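Local coordinates for protein thiazoline oxidase/subtilisin-like protease (Prochloron didemni, PDB 4H6X) that probably cleaves the patellamide precursor and closes the core peptide into a ring, as a subtilisin-like transamidating protease of cyanobactin maturation, at residues I38-Y44 with N136-D140; P59-E63 with N155-A159; D72-Q77 with I104-D108; T223-G227 with R304-L308. All coordinates share one frame; numbering follows the deposited sequence.

How the contacts relate
From the N terminus, contact 1 opens first, on strand 34-39, and closes at the end of strand 133-138. Contact 2 starts inside that loop, at 59-63 after strand 53-56, but closes beyond it on helix 154-165, so the two cross; they touch through Gln-139 and Asn-155. Contact 3, joining helices 70-82 and 101-118, is nested inside both loops and meets contact 1 where Asn-107 bonds to Asp-41 and Asp-140. Contact 4 comes later in series, tying strand 224-229 to helix 300-309. It reaches the same parallel sheet as contact 1, on the opposite side of the chain's centre, with their centres about 24 Å apart.

Contact 1. Residues I38-Y44 with N136-D140; sequences IDGDPDY and NMPQD
This is the C-terminal end of two neighbouring strands of the parallel subtilase sheet, 34-39 and 133-138, with Ile-38 beside Met-137. Gln-139 N gives a weak bond to Asp-39 O (2.7 Å, 129° at the hydrogen), and the same oxygen lies 3.3 Å from Pro-138 CA in a CA-H...O contact. Gln-139 is bent at chi2 (-61°), which folds its amide back so that NE2 reaches Met-137 O from above the carbonyl plane, while CG packs on Ile-38 CG2 at 3.8 Å. In subtilases the aspartate of the catalytic triad stands at such a strand end, and Asp-39 fits that role: its OD2 bonds to His-109 ND1, and Gly-40 N meets OD1 at 2.6 Å. Beyond Gly-40 the first chain turns across the second, bringing Pro-42 and Tyr-44 to Asn-136. Asparagine suits this place: its amide carbon CG rests 3.5 Å from Pro-42 CG, ND2 donates to Tyr-44 OH (2.7 Å, 161°), which lies almost in the amide plane, and Asn-136 OD1 is hydrogen-bonded to Thr-114 OG1. Asp-41 and Asp-140 bring like charges close, but a water donates to both, Lys-56 pairs with the first and Arg-103 with the second.

Contact 2. Residues P59-E63 with N155-A159; sequences PYWHE and NLARA
Trp-61 and His-62 complete a type I beta turn that starts at Pro-59, closed by a bond from His-62 N to Pro-59 O, and both side chains reach across to helix 155-159. There Asn-155 and Arg-158 lie three residues, about one turn, apart, a spacing that lets both serve the same indole. Asn-155 OD1 is the polar hub. Trp-61 NE1 meets it at 2.8 Å, nearly along the C=O axis, and His-62 NE2 meets it at 2.8 Å from a tilted direction; both bonds are straight (166°) and lie close to the planes of their rings. An asparagine suits the place because its one carbonyl can take two N-H groups while its ND2 is used by Gln-139 OE1. Arg-158 lies flat over one indole face, Arg-158 CZ 3.8 Å from the centroid of the five-membered ring of Trp-61 and the planes only 13° apart, a cation-pi stack. A bend at chi3 (75°) swings the group back over that ring. Nearer the helix, Arg-158 CB touches Trp-61 CZ2 at 3.4 Å. The opposite face of the indole is covered by Pro-59 CB, so the broad ring is clasped on both sides. Its far end runs beside the helix backbone, Trp-61 CH2 lying 3.4 Å from Arg-158 O. At the outer side a water joins Tyr-60 OH to Arg-158 NH2. The contact thus fastens the loop after strand 53-56 to helix 154-165, whose Leu-156 and Ala-159 pack inward on Ile-38 of strand 34-39, while Pro-59 and Ala-159 both touch Met-137 of strand 133-138.

Contact 3. Residues D72-Q77 with I104-D108; sequences DYAAFQ and IVLND
Ile-104 CG2 presses onto one face of the Phe-76 ring, offset toward its rim and 3.8 Å from the centroid, a CH-pi contact. The same methyl touches Tyr-73 CD1 at 3.7 Å, so the branched side chain fills the notch between two aromatic residues one helical turn apart. Its other branch ends at CD1, 3.7 Å from Asp-72 O. Phe-76 reaches this place because its CG stands opposite the backbone N (chi1 -179°), which sends the ring out toward the second helix; there Val-105 CG2 meets CE1 at 3.8 Å, and Leu-93 of helix 87-96 adds further packing. Helices 72-77 and 104-108 cross almost perpendicularly, at -87°, with axes 11.1 Å apart, a distance that the large aromatic rings span. The second belongs to helix 101-118, which carries the probable catalytic histidine directly after Asp-108. At the polar margin Asn-107 ND2 donates to Tyr-73 OH (3.0 Å, 146°), the hydroxyl lying somewhat out of the plane of the Asn-107 amide. This amide is positioned by Asp-41 N at its oxygen and by Asp-140 OD2 at its nitrogen. Asp-108 pairs with Arg-80, and a water links its OD1 to Gln-77 NE2, which also bonds to Pro-262 O.

Contact 4. Residues T223-G227 with R304-L308; sequences TLAVG and RTALL
Arg-304 turns its CB toward the start of strand 224-227 and carries its chain outward over Leu-224 and Thr-223. CG meets Leu-224 CD1 at 4.2 Å, an aliphatic contact along the stem. CD comes next, 3.7 Å from Thr-223 O, and here the chain bends (chi3 78°), which brings NH1 within bonding distance of Thr-223 O. NH1 donates to that oxygen at 3.2 Å with 136° at the hydrogen, approaching from above the carbonyl plane rather than on a lone pair. The charged tip has stronger partners: NH2 forms a salt bridge with Glu-301 and NH1 with Glu-248, which probably hold the group in position. Arginine suits the place because its methylenes can lie against Leu-224 while its guanidinium, with several N-H groups, serves Thr-223 O and two glutamates at once. Beneath it the contact is hydrophobic, Leu-224 CD1 lying 3.9 Å from Leu-308 CD2 and its CD2 4.3 Å from Leu-307 CD1. The helix axis runs 10.4 Å from that of the strand, at 36° to it. Helix 300-309 thus covers one face of the sheet near strands 201-205 and 249-253, with Leu-307 wedged among Ile-250, helix 273-293 and helix 332-340.

Contact 1. Residues I38-Y44 with N136-D140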
loop_
_atom_site.group_PDB
_atom_site.type_symbol
_atom_site.label_atom_id
_atom_site.label_comp_id
_atom_site.label_asym_id
_atom_site.label_seq_id
_atom_site.Cartn_x
_atom_site.Cartn_y
_atom_site.Cartn_z
ATOM N N ILE A 38 0.494 -4.766 -7.001
ATOM C CA ILE A 38 0.240 -4.528 -8.410
ATOM C C ILE A 38 0.335 -3.027 -8.649
ATOM O O ILE A 38 -0.588 -2.253 -8.322
ATOM C CB ILE A 38 -1.121 -5.130 -8.852
ATOM C CG1 ILE A 38 -1.126 -6.650 -8.587
ATOM C CG2 ILE A 38 -1.421 -4.775 -10.311
ATOM C CD1 ILE A 38 -2.466 -7.341 -8.848
ATOM N N ASP A 39 1.470 -2.605 -9.211
ATOM C CA ASP A 39 1.769 -1.177 -9.344
ATOM C C ASP A 39 2.907 -1.069 -10.358
ATOM O O ASP A 39 3.093 -1.984 -11.166
ATOM C CB ASP A 39 2.179 -0.609 -7.966
ATOM C CG ASP A 39 2.056 0.920 -7.874
ATOM O OD1 ASP A 39 2.168 1.632 -8.902
ATOM O OD2 ASP A 39 1.897 1.417 -6.739
ATOM N N GLY A 40 3.666 0.021 -10.317
ATOM C CA GLY A 40 4.851 0.171 -11.187
ATOM C C GLY A 40 6.062 -0.603 -10.691
ATOM O O GLY A 40 5.954 -1.501 -9.840
ATOM N N ASP A 41 7.224 -0.239 -11.224
ATOM C CA ASP A 41 8.476 -0.909 -10.946
ATOM C C ASP A 41 9.286 -0.082 -9.933
ATOM O O ASP A 41 9.808 0.976 -10.279
ATOM C CB ASP A 41 9.262 -1.086 -12.259
ATOM C CG ASP A 41 10.484 -1.965 -12.104
ATOM O OD1 ASP A 41 10.713 -2.506 -11.014
ATOM O OD2 ASP A 41 11.229 -2.126 -13.091
ATOM N N PRO A 42 9.397 -0.573 -8.685
ATOM C CA PRO A 42 10.082 0.146 -7.619
ATOM C C PRO A 42 11.600 -0.015 -7.699
ATOM O O PRO A 42 12.110 -0.921 -8.371
ATOM C CB PRO A 42 9.562 -0.548 -6.358
ATOM C CG PRO A 42 9.402 -1.952 -6.792
ATOM C CD PRO A 42 8.893 -1.874 -8.215
ATOM N N ASP A 43 12.303 0.855 -6.988
ATOM C CA ASP A 43 13.763 0.930 -7.070
ATOM C C ASP A 43 14.354 0.190 -5.876
ATOM O O ASP A 43 14.396 0.715 -4.774
ATOM C CB ASP A 43 14.188 2.406 -7.109
ATOM C CG ASP A 43 15.711 2.605 -7.166
ATOM O OD1 ASP A 43 16.478 1.617 -7.189
ATOM O OD2 ASP A 43 16.129 3.782 -7.176
ATOM N N TYR A 44 14.802 -1.039 -6.110
ATOM C CA TYR A 44 15.344 -1.894 -5.047
ATOM C C TYR A 44 16.768 -1.554 -4.597
ATOM O O TYR A 44 17.311 -2.248 -3.740
ATOM C CB TYR A 44 15.317 -3.363 -5.487
ATOM C CG TYR A 44 13.993 -4.062 -5.331
ATOM C CD1 TYR A 44 12.832 -3.358 -4.973
ATOM C CD2 TYR A 44 13.884 -5.427 -5.575
ATOM C CE1 TYR A 44 11.613 -4.010 -4.837
ATOM C CE2 TYR A 44 12.670 -6.075 -5.439
ATOM C CZ TYR A 44 11.541 -5.364 -5.078
ATOM O OH TYR A 44 10.325 -6.021 -4.961
ATOM N N ASN A 136 6.614 -7.417 -5.576
ATOM C CA ASN A 136 6.181 -6.412 -6.531
ATOM C C ASN A 136 5.906 -7.055 -7.886
ATOM O O ASN A 136 6.730 -7.818 -8.398
ATOM C CB ASN A 136 7.234 -5.308 -6.663
ATOM C CG ASN A 136 7.187 -4.309 -5.514
ATOM O OD1 ASN A 136 6.329 -3.418 -5.480
ATOM N ND2 ASN A 136 8.119 -4.430 -4.589
ATOM N N MET A 137 4.749 -6.757 -8.466
ATOM C CA MET A 137 4.435 -7.209 -9.824
ATOM C C MET A 137 4.292 -5.973 -10.724
ATOM O O MET A 137 3.178 -5.447 -10.901
ATOM C CB MET A 137 3.153 -8.047 -9.831
ATOM C CG MET A 137 2.857 -8.716 -11.171
ATOM S SD MET A 137 1.220 -9.490 -11.252
ATOM C CE MET A 137 1.367 -10.679 -9.931
ATOM N N PRO A 138 5.422 -5.476 -11.272
ATOM C CA PRO A 138 5.376 -4.177 -11.965
ATOM C C PRO A 138 4.547 -4.214 -13.241
ATOM O O PRO A 138 4.596 -5.202 -13.972
ATOM C CB PRO A 138 6.847 -3.915 -12.320
ATOM C CG PRO A 138 7.616 -4.719 -11.324
ATOM C CD PRO A 138 6.798 -5.981 -11.168
ATOM N N GLN A 139 3.833 -3.122 -13.506
ATOM C CA GLN A 139 2.914 -3.009 -14.629
ATOM C C GLN A 139 3.326 -1.921 -15.643
ATOM O O GLN A 139 2.588 -1.645 -16.600
ATOM C CB GLN A 139 1.502 -2.680 -14.110
ATOM C CG GLN A 139 0.938 -3.662 -13.083
ATOM C CD GLN A 139 0.798 -5.068 -13.642
ATOM O OE1 GLN A 139 0.377 -5.254 -14.785
ATOM N NE2 GLN A 139 1.177 -6.060 -12.852
ATOM N N ASP A 140 4.476 -1.283 -15.443
ATOM C CA ASP A 140 4.750 -0.045 -16.212
ATOM C C ASP A 140 5.006 -0.301 -17.702
ATOM O O ASP A 140 4.843 0.614 -18.546
ATOM C CB ASP A 140 5.868 0.786 -15.576
ATOM C CG ASP A 140 7.206 0.089 -15.604
ATOM O OD1 ASP A 140 7.295 -1.046 -15.060
ATOM O OD2 ASP A 140 8.167 0.693 -16.160
HETATM O O HOH W 1 10.814 -0.241 -15.189
#

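Contact 2. Residues P59-E63 with N155-A159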
loop_
_atom_site.group_PDB
_atom_site.type_symbol
_atom_site.label_atom_id
_atom_site.label_comp_id
_atom_site.label_asym_id
_atom_site.label_seq_id
_atom_site.Cartn_x
_atom_site.Cartn_y
_atom_site.Cartn_z
ATOM N N PRO A 59 4.946 -9.550 -14.967
ATOM C CA PRO A 59 3.954 -10.329 -15.725
ATOM C C PRO A 59 4.615 -10.825 -17.013
ATOM O O PRO A 59 5.118 -10.013 -17.794
ATOM C CB PRO A 59 2.859 -9.297 -16.036
ATOM C CG PRO A 59 3.012 -8.258 -14.977
ATOM C CD PRO A 59 4.489 -8.178 -14.708
ATOM N N TYR A 60 4.625 -12.141 -17.224
ATOM C CA TYR A 60 5.361 -12.726 -18.343
ATOM C C TYR A 60 4.733 -12.410 -19.710
ATOM O O TYR A 60 5.378 -12.582 -20.760
ATOM C CB TYR A 60 5.497 -14.226 -18.134
ATOM C CG TYR A 60 4.164 -14.931 -17.914
ATOM C CD1 TYR A 60 3.445 -15.438 -18.987
ATOM C CD2 TYR A 60 3.625 -15.058 -16.636
ATOM C CE1 TYR A 60 2.236 -16.072 -18.800
ATOM C CE2 TYR A 60 2.407 -15.689 -16.429
ATOM C CZ TYR A 60 1.724 -16.197 -17.516
ATOM O OH TYR A 60 0.520 -16.795 -17.343
ATOM N N TRP A 61 3.479 -11.964 -19.687
ATOM C CA TRP A 61 2.763 -11.567 -20.900
ATOM C C TRP A 61 3.037 -10.122 -21.344
ATOM O O TRP A 61 2.531 -9.686 -22.380
ATOM C CB TRP A 61 1.249 -11.829 -20.761
ATOM C CG TRP A 61 0.561 -11.039 -19.657
ATOM C CD1 TRP A 61 -0.074 -9.831 -19.779
ATOM C CD2 TRP A 61 0.419 -11.432 -18.285
ATOM N NE1 TRP A 61 -0.578 -9.440 -18.560
ATOM C CE2 TRP A 61 -0.289 -10.404 -17.626
ATOM C CE3 TRP A 61 0.827 -12.559 -17.545
ATOM C CZ2 TRP A 61 -0.600 -10.462 -16.249
ATOM C CZ3 TRP A 61 0.515 -12.617 -16.158
ATOM C CH2 TRP A 61 -0.190 -11.574 -15.541
ATOM N N HIS A 62 3.854 -9.389 -20.584
ATOM C CA HIS A 62 4.288 -8.039 -20.987
ATOM C C HIS A 62 5.579 -8.063 -21.792
ATOM O O HIS A 62 6.488 -8.819 -21.482
ATOM C CB HIS A 62 4.511 -7.140 -19.762
ATOM C CG HIS A 62 3.260 -6.817 -19.008
ATOM N ND1 HIS A 62 3.279 -6.251 -17.751
ATOM C CD2 HIS A 62 1.953 -6.990 -19.324
ATOM C CE1 HIS A 62 2.037 -6.066 -17.336
ATOM N NE2 HIS A 62 1.212 -6.508 -18.270
ATOM N N GLU A 63 5.652 -7.233 -22.827
ATOM C CA GLU A 63 6.932 -6.934 -23.474
ATOM C C GLU A 63 7.748 -6.086 -22.494
ATOM O O GLU A 63 7.221 -5.124 -21.934
ATOM C CB GLU A 63 6.726 -6.179 -24.789
ATOM C CG GLU A 63 6.181 -7.017 -25.941
ATOM C CD GLU A 63 7.149 -8.094 -26.434
ATOM O OE1 GLU A 63 8.376 -7.992 -26.190
ATOM O OE2 GLU A 63 6.672 -9.054 -27.080
ATOM N N ASN A 155 -5.900 -6.932 -18.175
ATOM C CA ASN A 155 -4.551 -7.020 -17.641
ATOM C C ASN A 155 -4.547 -7.123 -16.118
ATOM O O ASN A 155 -3.760 -7.879 -15.547
ATOM C CB ASN A 155 -3.706 -5.832 -18.090
ATOM C CG ASN A 155 -2.267 -5.954 -17.649
ATOM O OD1 ASN A 155 -1.570 -6.904 -18.024
ATOM N ND2 ASN A 155 -1.809 -5.001 -16.834
ATOM N N LEU A 156 -5.429 -6.373 -15.465
ATOM C CA LEU A 156 -5.515 -6.428 -14.017
ATOM C C LEU A 156 -6.017 -7.804 -13.561
ATOM O O LEU A 156 -5.501 -8.371 -12.602
ATOM C CB LEU A 156 -6.371 -5.286 -13.473
ATOM C CG LEU A 156 -6.497 -5.155 -11.951
ATOM C CD1 LEU A 156 -5.161 -5.200 -11.193
ATOM C CD2 LEU A 156 -7.242 -3.858 -11.652
ATOM N N ALA A 157 -7.008 -8.342 -14.271
ATOM C CA ALA A 157 -7.509 -9.693 -13.989
ATOM C C ALA A 157 -6.385 -10.731 -14.087
ATOM O O ALA A 157 -6.218 -11.571 -13.212
ATOM C CB ALA A 157 -8.645 -10.050 -14.940
ATOM N N ARG A 158 -5.627 -10.666 -15.174
ATOM C CA ARG A 158 -4.483 -11.563 -15.360
ATOM C C ARG A 158 -3.447 -11.404 -14.227
ATOM O O ARG A 158 -2.901 -12.390 -13.729
ATOM C CB ARG A 158 -3.855 -11.311 -16.730
ATOM C CG ARG A 158 -4.799 -11.620 -17.890
ATOM C CD ARG A 158 -4.115 -11.389 -19.239
ATOM N NE ARG A 158 -3.162 -12.456 -19.583
ATOM C CZ ARG A 158 -2.493 -12.524 -20.742
ATOM N NH1 ARG A 158 -2.643 -11.574 -21.675
ATOM N NH2 ARG A 158 -1.675 -13.545 -20.971
ATOM N N ALA A 159 -3.171 -10.160 -13.847
ATOM C CA ALA A 159 -2.261 -9.885 -12.726
ATOM C C ALA A 159 -2.734 -10.510 -11.399
ATOM O O ALA A 159 -1.932 -11.051 -10.634
ATOM C CB ALA A 159 -2.055 -8.389 -12.575
HETATM O O HOH W 2 -0.968 -16.233 -19.492
#

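Contact 3. Residues D72-Q77 with I104-D108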
loop_
_atom_site.group_PDB
_atom_site.type_symbol
_atom_site.label_atom_id
_atom_site.label_comp_id
_atom_site.label_asym_id
_atom_site.label_seq_id
_atom_site.Cartn_x
_atom_site.Cartn_y
_atom_site.Cartn_z
ATOM N N ASP A 72 15.972 11.066 -16.137
ATOM C CA ASP A 72 14.526 11.211 -16.310
ATOM C C ASP A 72 13.802 11.294 -14.958
ATOM O O ASP A 72 12.951 12.164 -14.759
ATOM C CB ASP A 72 13.966 10.100 -17.190
ATOM C CG ASP A 72 14.110 10.400 -18.670
ATOM O OD1 ASP A 72 14.862 11.335 -19.020
ATOM O OD2 ASP A 72 13.461 9.718 -19.483
ATOM N N TYR A 73 14.165 10.428 -14.019
ATOM C CA TYR A 73 13.579 10.517 -12.682
ATOM C C TYR A 73 13.906 11.863 -12.023
ATOM O O TYR A 73 13.026 12.497 -11.445
ATOM C CB TYR A 73 14.009 9.343 -11.802
ATOM C CG TYR A 73 13.320 8.026 -12.142
ATOM C CD1 TYR A 73 11.932 7.876 -12.002
ATOM C CD2 TYR A 73 14.058 6.925 -12.592
ATOM C CE1 TYR A 73 11.308 6.671 -12.303
ATOM C CE2 TYR A 73 13.441 5.713 -12.898
ATOM C CZ TYR A 73 12.068 5.588 -12.748
ATOM O OH TYR A 73 11.449 4.385 -13.049
ATOM N N ALA A 74 15.161 12.312 -12.153
ATOM C CA ALA A 74 15.599 13.584 -11.555
ATOM C C ALA A 74 14.804 14.749 -12.094
ATOM O O ALA A 74 14.462 15.660 -11.348
ATOM C CB ALA A 74 17.099 13.809 -11.762
ATOM N N ALA A 75 14.503 14.714 -13.392
ATOM C CA ALA A 75 13.680 15.729 -14.021
ATOM C C ALA A 75 12.269 15.763 -13.420
ATOM O O ALA A 75 11.741 16.826 -13.098
ATOM C CB ALA A 75 13.625 15.508 -15.522
ATOM N N PHE A 76 11.649 14.591 -13.289
ATOM C CA PHE A 76 10.332 14.494 -12.649
ATOM C C PHE A 76 10.399 15.018 -11.216
ATOM O O PHE A 76 9.523 15.753 -10.774
ATOM C CB PHE A 76 9.863 13.032 -12.654
ATOM C CG PHE A 76 8.504 12.819 -12.050
ATOM C CD1 PHE A 76 7.367 12.849 -12.844
ATOM C CD2 PHE A 76 8.368 12.566 -10.697
ATOM C CE1 PHE A 76 6.100 12.645 -12.293
ATOM C CE2 PHE A 76 7.109 12.352 -10.133
ATOM C CZ PHE A 76 5.976 12.412 -10.935
ATOM N N GLN A 77 11.435 14.619 -10.487
ATOM C CA GLN A 77 11.539 14.975 -9.077
ATOM C C GLN A 77 11.814 16.458 -8.847
ATOM O O GLN A 77 11.339 17.023 -7.862
ATOM C CB GLN A 77 12.552 14.087 -8.362
ATOM C CG GLN A 77 12.056 12.652 -8.275
ATOM C CD GLN A 77 13.135 11.664 -7.910
ATOM O OE1 GLN A 77 14.208 12.039 -7.427
ATOM N NE2 GLN A 77 12.859 10.378 -8.133
ATOM N N ILE A 104 6.977 6.996 -15.334
ATOM C CA ILE A 104 7.629 7.512 -14.123
ATOM C C ILE A 104 6.611 7.690 -12.990
ATOM O O ILE A 104 6.890 7.314 -11.865
ATOM C CB ILE A 104 8.427 8.809 -14.389
ATOM C CG1 ILE A 104 9.715 8.486 -15.173
ATOM C CG2 ILE A 104 8.798 9.512 -13.084
ATOM C CD1 ILE A 104 10.377 9.698 -15.802
ATOM N N VAL A 105 5.453 8.272 -13.294
ATOM C CA VAL A 105 4.379 8.414 -12.304
ATOM C C VAL A 105 4.122 7.064 -11.633
ATOM O O VAL A 105 4.098 6.980 -10.410
ATOM C CB VAL A 105 3.067 8.987 -12.902
ATOM C CG1 VAL A 105 1.915 8.924 -11.893
ATOM C CG2 VAL A 105 3.257 10.427 -13.357
ATOM N N LEU A 106 3.957 6.018 -12.444
ATOM C CA LEU A 106 3.672 4.661 -11.935
ATOM C C LEU A 106 4.827 4.069 -11.141
ATOM O O LEU A 106 4.615 3.458 -10.083
ATOM C CB LEU A 106 3.300 3.713 -13.083
ATOM C CG LEU A 106 2.357 2.569 -12.690
ATOM C CD1 LEU A 106 0.968 3.107 -12.386
ATOM C CD2 LEU A 106 2.295 1.508 -13.784
ATOM N N ASN A 107 6.052 4.229 -11.644
ATOM C CA ASN A 107 7.208 3.649 -10.957
ATOM C C ASN A 107 7.524 4.404 -9.681
ATOM O O ASN A 107 7.903 3.804 -8.665
ATOM C CB ASN A 107 8.431 3.611 -11.867
ATOM C CG ASN A 107 8.223 2.729 -13.077
ATOM O OD1 ASN A 107 7.345 1.859 -13.085
ATOM N ND2 ASN A 107 9.032 2.944 -14.116
ATOM N N ASP A 108 7.350 5.724 -9.740
ATOM C CA ASP A 108 7.541 6.571 -8.571
ATOM C C ASP A 108 6.541 6.154 -7.477
ATOM O O ASP A 108 6.899 6.018 -6.307
ATOM C CB ASP A 108 7.329 8.039 -8.957
ATOM C CG ASP A 108 7.423 8.973 -7.776
ATOM O OD1 ASP A 108 8.555 9.345 -7.425
ATOM O OD2 ASP A 108 6.369 9.337 -7.210
HETATM O O HOH W 3 10.281 9.895 -9.551
#

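Contact 4. Residues T223-G227 with R304-L308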
loop_
_atom_site.group_PDB
_atom_site.type_symbol
_atom_site.label_atom_id
_atom_site.label_comp_id
_atom_site.label_asym_id
_atom_site.label_seq_id
_atom_site.Cartn_x
_atom_site.Cartn_y
_atom_site.Cartn_z
ATOM N N THR A 223 -13.500 -7.055 -0.512
ATOM C CA THR A 223 -12.386 -6.130 -0.769
ATOM C C THR A 223 -12.424 -4.945 0.187
ATOM O O THR A 223 -13.495 -4.558 0.681
ATOM C CB THR A 223 -12.333 -5.628 -2.228
ATOM O OG1 THR A 223 -13.039 -4.391 -2.350
ATOM C CG2 THR A 223 -12.929 -6.647 -3.168
ATOM N N LEU A 224 -11.249 -4.399 0.472
ATOM C CA LEU A 224 -11.128 -3.255 1.369
ATOM C C LEU A 224 -10.830 -2.011 0.558
ATOM O O LEU A 224 -9.734 -1.861 -0.003
ATOM C CB LEU A 224 -10.039 -3.512 2.424
ATOM C CG LEU A 224 -9.895 -2.514 3.585
ATOM C CD1 LEU A 224 -11.152 -2.516 4.444
ATOM C CD2 LEU A 224 -8.684 -2.860 4.439
ATOM N N ALA A 225 -11.824 -1.130 0.475
ATOM C CA ALA A 225 -11.657 0.176 -0.135
ATOM C C ALA A 225 -11.095 1.170 0.901
ATOM O O ALA A 225 -11.506 1.164 2.063
ATOM C CB ALA A 225 -12.975 0.669 -0.703
ATOM N N VAL A 226 -10.141 2.000 0.490
ATOM C CA VAL A 226 -9.502 2.912 1.440
ATOM C C VAL A 226 -9.595 4.359 0.977
ATOM O O VAL A 226 -9.218 4.686 -0.146
ATOM C CB VAL A 226 -8.039 2.531 1.737
ATOM C CG1 VAL A 226 -7.466 3.454 2.811
ATOM C CG2 VAL A 226 -7.941 1.072 2.177
ATOM N N GLY A 227 -10.125 5.212 1.848
ATOM C CA GLY A 227 -10.169 6.652 1.609
ATOM C C GLY A 227 -9.038 7.317 2.379
ATOM O O GLY A 227 -8.430 6.698 3.259
ATOM N N ARG A 304 -10.624 -8.154 7.611
ATOM C CA ARG A 304 -11.396 -7.136 6.900
ATOM C C ARG A 304 -12.619 -6.686 7.701
ATOM O O ARG A 304 -12.867 -5.489 7.846
ATOM C CB ARG A 304 -11.822 -7.644 5.509
ATOM C CG ARG A 304 -12.376 -6.564 4.585
ATOM C CD ARG A 304 -12.876 -7.151 3.261
ATOM N NE ARG A 304 -14.182 -7.764 3.460
ATOM C CZ ARG A 304 -15.351 -7.155 3.257
ATOM N NH1 ARG A 304 -15.404 -5.906 2.803
ATOM N NH2 ARG A 304 -16.473 -7.811 3.510
ATOM N N THR A 305 -13.383 -7.641 8.216
ATOM C CA THR A 305 -14.635 -7.293 8.901
ATOM C C THR A 305 -14.352 -6.636 10.256
ATOM O O THR A 305 -15.039 -5.690 10.636
ATOM C CB THR A 305 -15.575 -8.518 9.066
ATOM O OG1 THR A 305 -14.833 -9.625 9.586
ATOM C CG2 THR A 305 -16.158 -8.917 7.732
ATOM N N ALA A 306 -13.329 -7.125 10.963
ATOM C CA ALA A 306 -12.898 -6.511 12.226
ATOM C C ALA A 306 -12.546 -5.040 12.050
ATOM O O ALA A 306 -12.943 -4.213 12.878
ATOM C CB ALA A 306 -11.725 -7.251 12.849
ATOM N N LEU A 307 -11.818 -4.722 10.972
ATOM C CA LEU A 307 -11.483 -3.341 10.642
ATOM C C LEU A 307 -12.712 -2.514 10.293
ATOM O O LEU A 307 -12.861 -1.383 10.776
ATOM C CB LEU A 307 -10.434 -3.261 9.509
ATOM C CG LEU A 307 -9.026 -3.749 9.850
ATOM C CD1 LEU A 307 -8.182 -3.924 8.591
ATOM C CD2 LEU A 307 -8.357 -2.817 10.861
ATOM N N LEU A 308 -13.601 -3.062 9.466
ATOM C CA LEU A 308 -14.791 -2.299 9.082
ATOM C C LEU A 308 -15.783 -2.097 10.242
ATOM O O LEU A 308 -16.292 -0.989 10.428
ATOM C CB LEU A 308 -15.488 -2.909 7.858
ATOM C CG LEU A 308 -14.681 -2.886 6.546
ATOM C CD1 LEU A 308 -15.340 -3.809 5.534
ATOM C CD2 LEU A 308 -14.545 -1.472 5.979
#